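Local coordinates for protein putative cytochrome P450 154A1 (Streptomyces coelicolor, PDB 1ODO) that belongs to the cytochrome P450 family and holds a haem (protoporphyrin IX containing iron), with 4-phenyl-1H-imidazole also bound in the model, at residues Y146-A151 and R361-L366; W275-E280 and T340-L345. All coordinates share one frame; numbering follows the deposited sequence.

Helix 357-374 joins the two contacts: one side of it meets residues 146-151 in interaction 1, and another meets the helix that carries residues 275-280 of interaction 2. Their centres are about 17 Å apart, yet they touch directly. Arg361 NE forms a salt bridge of 2.8 Å with Glu280 OE1, and Val364 CG1 packs 3.5 Å from Val279 CG2. Both come near the haem, the side chain of Glu363 to about 4 Å and that of His344 to about 6 Å. The bound 4-phenyl-1H-imidazole is farther away, about 10 Å from the side chain of Pro149 and about 12 Å from that of His344.

Interaction 1. Residues Y146-A151 and R361-L366; sequences YPLPIA and RMEVTL
Glu363 reaches across from its helix and lays its carboxylate against Pro149. The touching atom is OE1 of Glu363, which lies 3.2 Å from Pro149 CA and 3.5 Å from Pro149 CB. Pro149 CG is likewise 3.5 Å from Glu363 OE1, making this a set of close carbon-to-oxygen contacts in place of a hydrogen bond. The length of the glutamate makes the meeting possible: its CG stands anti to the carbonyl carbon (chi1 -76°), and the chain then runs extended (chi2 -176°), carrying the carboxylate over to the other helix. The closest CA atoms, Pro149 CA and Glu363 CA, are 7.3 Å apart.

The other carboxylate oxygen has a water beside it. Water 1 lies 2.7 Å from Glu363 OE2 and 2.9 Å from Pro149 O, within hydrogen-bonding distance of both. It may link the side chain of one helix to the backbone of the other, though which of them it donates to is left open.

In the usual P450 lettering helix 147-157 is helix E and helix 357-374 is helix L, the latter following the loop that carries the cysteine ligand of the haem iron. Together with helix 108-131 (D) and the long central helix that includes 247-260, they make up the four-helix bundle at the heart of the fold. Thr247 touches both Pro149 and Glu363, and the haem touches Glu363 as well.

Leu148 adds a second contact, on the backbone of the same glutamate. A chi1 of 177°, which puts CG beside the carbonyl carbon, brings Leu148 CD2 to 3.8 Å from Glu363 O. Val122 and Leu125 of helix 108-131 also touch this leucine.

Interaction 2. Residues W275-E280 and T340-L345; sequences WADVVE and TVKEHL
Lys342 NZ is gripped by two waters that lead to Asp277, and by the backbone oxygen of Arg339. Water 2, 2.8 Å from Lys342 NZ, donates to Asp277 O at 2.7 Å; water 3, 2.9 Å from Lys342 NZ, gives only a weak bond to Asp277 OD2. Helix 275-285 is the K helix of the P450 fold, home of the ExxR motif whose arginine is Arg284. Residues 340-345 belong to the long loop between helix 319-322 and helix 357-374, in the region called the meander in P450s, which leads to the haem-ligand loop.

The direct ion pair is a long one, Asp277 OD1 to Lys342 NZ at 3.7 Å. What lies nearer to Asp277 OD1 is the methylene Lys342 CE, at 3.3 Å, because the lysine runs straight through chi3 and bends only at its last torsion (chi4 -58°). Asp277 has a second task: OD2 accepts a hydrogen bond from Thr274 N where the helix begins.

One turn along, the Glu280 carboxylate lies near the edge of the His344 ring. No bond can be read there, since the imidazole is probably turned over and the approach is too close to trust. Glu280 OE1 makes a salt bridge with Arg361 NE. Glu280 OE2 accepts from water 4 at 2.6 Å, and that same water donates to Lys342 O at 2.8 Å.

Interaction 1. Residues Y146-A151 and R361-L366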
# COMPACT_ATOMS: atom_id res chain seq x y z
N TYR A 146 11.40 6.88 1.39
CA TYR A 146 10.42 7.57 2.23
C TYR A 146 10.10 9.01 1.82
O TYR A 146 8.93 9.37 1.67
CB TYR A 146 10.87 7.56 3.70
CG TYR A 146 10.29 6.44 4.54
CD1 TYR A 146 11.11 5.54 5.22
CD2 TYR A 146 8.90 6.29 4.67
CE1 TYR A 146 10.57 4.52 6.01
CE2 TYR A 146 8.36 5.28 5.45
CZ TYR A 146 9.19 4.40 6.12
OH TYR A 146 8.65 3.39 6.89
N PRO A 147 11.13 9.84 1.61
CA PRO A 147 10.87 11.24 1.22
C PRO A 147 10.18 11.52 -0.11
O PRO A 147 9.42 12.48 -0.21
CB PRO A 147 12.26 11.88 1.31
CG PRO A 147 13.18 10.75 0.99
CD PRO A 147 12.57 9.61 1.78
N LEU A 148 10.42 10.70 -1.13
CA LEU A 148 9.78 10.95 -2.43
C LEU A 148 8.25 10.92 -2.38
O LEU A 148 7.60 11.90 -2.77
CB LEU A 148 10.28 9.96 -3.48
CG LEU A 148 9.62 10.07 -4.87
CD1 LEU A 148 9.76 11.48 -5.42
CD2 LEU A 148 10.27 9.06 -5.80
N PRO A 149 7.65 9.82 -1.90
CA PRO A 149 6.19 9.73 -1.83
C PRO A 149 5.59 10.86 -0.97
O PRO A 149 4.49 11.34 -1.24
CB PRO A 149 5.94 8.35 -1.22
CG PRO A 149 7.15 7.56 -1.65
CD PRO A 149 8.27 8.56 -1.44
N ILE A 150 6.31 11.27 0.06
CA ILE A 150 5.85 12.33 0.95
C ILE A 150 5.81 13.66 0.19
O ILE A 150 4.87 14.43 0.32
CB ILE A 150 6.76 12.45 2.20
CG1 ILE A 150 6.54 11.22 3.10
CG2 ILE A 150 6.45 13.73 2.97
CD1 ILE A 150 7.44 11.16 4.32
N ALA A 151 6.85 13.91 -0.61
CA ALA A 151 6.92 15.14 -1.38
C ALA A 151 5.80 15.18 -2.41
O ALA A 151 5.20 16.23 -2.65
CB ALA A 151 8.28 15.25 -2.07
N ARG A 361 3.00 4.06 -9.66
CA ARG A 361 3.80 3.46 -10.73
C ARG A 361 4.78 4.49 -11.29
O ARG A 361 5.96 4.19 -11.47
CB ARG A 361 2.88 2.92 -11.83
CG ARG A 361 2.28 1.55 -11.49
CD ARG A 361 1.17 1.14 -12.45
NE ARG A 361 0.97 -0.31 -12.45
CZ ARG A 361 -0.22 -0.92 -12.53
NH1 ARG A 361 -1.33 -0.20 -12.61
NH2 ARG A 361 -0.28 -2.24 -12.53
N MET A 362 4.31 5.71 -11.52
CA MET A 362 5.18 6.75 -12.05
C MET A 362 6.31 7.09 -11.07
O MET A 362 7.47 7.20 -11.47
CB MET A 362 4.39 8.02 -12.38
CG MET A 362 5.23 9.07 -13.10
SD MET A 362 4.26 10.47 -13.70
CE MET A 362 3.94 11.28 -12.16
N GLU A 363 5.97 7.23 -9.79
CA GLU A 363 6.96 7.55 -8.77
C GLU A 363 8.10 6.54 -8.75
O GLU A 363 9.27 6.92 -8.75
CB GLU A 363 6.31 7.58 -7.38
CG GLU A 363 5.48 8.83 -7.09
CD GLU A 363 4.95 8.85 -5.67
OE1 GLU A 363 5.72 8.50 -4.74
OE2 GLU A 363 3.78 9.24 -5.47
N VAL A 364 7.75 5.26 -8.73
CA VAL A 364 8.77 4.22 -8.70
C VAL A 364 9.59 4.11 -9.97
O VAL A 364 10.81 3.99 -9.91
CB VAL A 364 8.14 2.84 -8.40
CG1 VAL A 364 9.23 1.80 -8.24
CG2 VAL A 364 7.29 2.92 -7.13
N THR A 365 8.94 4.17 -11.13
CA THR A 365 9.68 4.07 -12.38
C THR A 365 10.67 5.24 -12.50
O THR A 365 11.83 5.04 -12.87
CB THR A 365 8.74 4.04 -13.61
OG1 THR A 365 7.97 5.24 -13.67
CG2 THR A 365 7.79 2.84 -13.51
N LEU A 366 10.22 6.44 -12.17
CA LEU A 366 11.08 7.62 -12.24
C LEU A 366 12.24 7.51 -11.25
O LEU A 366 13.39 7.82 -11.58
CB LEU A 366 10.28 8.89 -11.95
CG LEU A 366 9.39 9.41 -13.09
CD1 LEU A 366 8.63 10.63 -12.61
CD2 LEU A 366 10.25 9.75 -14.30
O HOH W 1 2.97 9.58 -2.92

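Interaction 2. Residues W275-E280 and T340-L345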
# COMPACT_ATOMS: atom_id res chain seq x y z
N TRP A 275 11.99 -0.10 -17.21
CA TRP A 275 11.92 0.14 -15.78
C TRP A 275 10.49 -0.21 -15.36
O TRP A 275 10.26 -0.70 -14.26
CB TRP A 275 12.21 1.61 -15.46
CG TRP A 275 13.65 1.97 -15.59
CD1 TRP A 275 14.20 2.88 -16.45
CD2 TRP A 275 14.74 1.42 -14.84
NE1 TRP A 275 15.56 2.93 -16.28
CE2 TRP A 275 15.92 2.05 -15.30
CE3 TRP A 275 14.84 0.46 -13.82
CZ2 TRP A 275 17.19 1.74 -14.78
CZ3 TRP A 275 16.10 0.16 -13.31
CH2 TRP A 275 17.25 0.80 -13.79
N ALA A 276 9.54 0.05 -16.26
CA ALA A 276 8.14 -0.24 -15.99
C ALA A 276 7.96 -1.74 -15.79
O ALA A 276 7.21 -2.17 -14.92
CB ALA A 276 7.26 0.26 -17.14
N ASP A 277 8.65 -2.55 -16.60
CA ASP A 277 8.54 -4.00 -16.47
C ASP A 277 9.05 -4.43 -15.10
O ASP A 277 8.50 -5.33 -14.47
CB ASP A 277 9.36 -4.72 -17.54
CG ASP A 277 8.80 -4.55 -18.94
OD1 ASP A 277 7.57 -4.40 -19.08
OD2 ASP A 277 9.61 -4.57 -19.89
N VAL A 278 10.14 -3.80 -14.66
CA VAL A 278 10.71 -4.14 -13.36
C VAL A 278 9.75 -3.78 -12.24
O VAL A 278 9.62 -4.52 -11.26
CB VAL A 278 12.05 -3.40 -13.14
CG1 VAL A 278 12.51 -3.56 -11.70
CG2 VAL A 278 13.10 -3.96 -14.08
N VAL A 279 9.06 -2.65 -12.39
CA VAL A 279 8.11 -2.23 -11.37
C VAL A 279 6.93 -3.20 -11.32
O VAL A 279 6.47 -3.56 -10.24
CB VAL A 279 7.61 -0.78 -11.63
CG1 VAL A 279 6.42 -0.45 -10.74
CG2 VAL A 279 8.76 0.19 -11.33
N GLU A 280 6.45 -3.63 -12.49
CA GLU A 280 5.32 -4.56 -12.51
C GLU A 280 5.68 -5.91 -11.90
O GLU A 280 4.87 -6.51 -11.22
CB GLU A 280 4.81 -4.77 -13.94
CG GLU A 280 4.11 -3.54 -14.50
CD GLU A 280 3.08 -2.98 -13.53
OE1 GLU A 280 3.20 -1.80 -13.14
OE2 GLU A 280 2.16 -3.73 -13.15
N THR A 340 5.88 -12.57 -19.91
CA THR A 340 4.92 -12.12 -20.91
C THR A 340 3.62 -11.76 -20.18
O THR A 340 2.95 -10.79 -20.53
CB THR A 340 4.64 -13.21 -21.96
OG1 THR A 340 5.83 -13.45 -22.73
CG2 THR A 340 3.52 -12.79 -22.90
N VAL A 341 3.27 -12.56 -19.18
CA VAL A 341 2.06 -12.33 -18.40
C VAL A 341 2.52 -11.62 -17.13
O VAL A 341 3.16 -12.23 -16.27
CB VAL A 341 1.36 -13.65 -18.02
CG1 VAL A 341 0.11 -13.36 -17.20
CG2 VAL A 341 1.00 -14.42 -19.28
N LYS A 342 2.20 -10.34 -17.01
CA LYS A 342 2.59 -9.54 -15.86
C LYS A 342 1.49 -9.17 -14.87
O LYS A 342 1.74 -8.43 -13.92
CB LYS A 342 3.26 -8.25 -16.35
CG LYS A 342 4.37 -8.46 -17.39
CD LYS A 342 4.84 -7.11 -17.95
CE LYS A 342 5.95 -7.29 -18.98
NZ LYS A 342 7.12 -8.01 -18.41
N GLU A 343 0.27 -9.67 -15.07
CA GLU A 343 -0.82 -9.34 -14.17
C GLU A 343 -0.59 -9.74 -12.72
O GLU A 343 -0.02 -10.79 -12.43
CB GLU A 343 -2.14 -9.94 -14.67
CG GLU A 343 -2.00 -11.29 -15.32
CD GLU A 343 -3.32 -11.79 -15.89
OE1 GLU A 343 -4.01 -11.00 -16.57
OE2 GLU A 343 -3.65 -12.97 -15.67
N HIS A 344 -1.05 -8.88 -11.81
CA HIS A 344 -0.91 -9.11 -10.38
C HIS A 344 -2.06 -8.42 -9.66
O HIS A 344 -2.84 -7.67 -10.26
CB HIS A 344 0.41 -8.54 -9.88
CG HIS A 344 0.50 -7.05 -10.02
ND1 HIS A 344 1.22 -6.43 -11.02
CD2 HIS A 344 -0.10 -6.06 -9.32
CE1 HIS A 344 1.06 -5.12 -10.93
NE2 HIS A 344 0.26 -4.87 -9.91
N LEU A 345 -2.15 -8.65 -8.35
CA LEU A 345 -3.19 -8.07 -7.51
C LEU A 345 -2.64 -7.10 -6.46
O LEU A 345 -3.28 -6.88 -5.43
CB LEU A 345 -3.98 -9.18 -6.82
CG LEU A 345 -4.92 -9.97 -7.74
CD1 LEU A 345 -5.41 -11.24 -7.03
CD2 LEU A 345 -6.10 -9.09 -8.11
O HOH W 2 7.15 -7.40 -15.67
O HOH W 3 9.09 -7.61 -20.45
O HOH W 4 1.08 -5.73 -14.39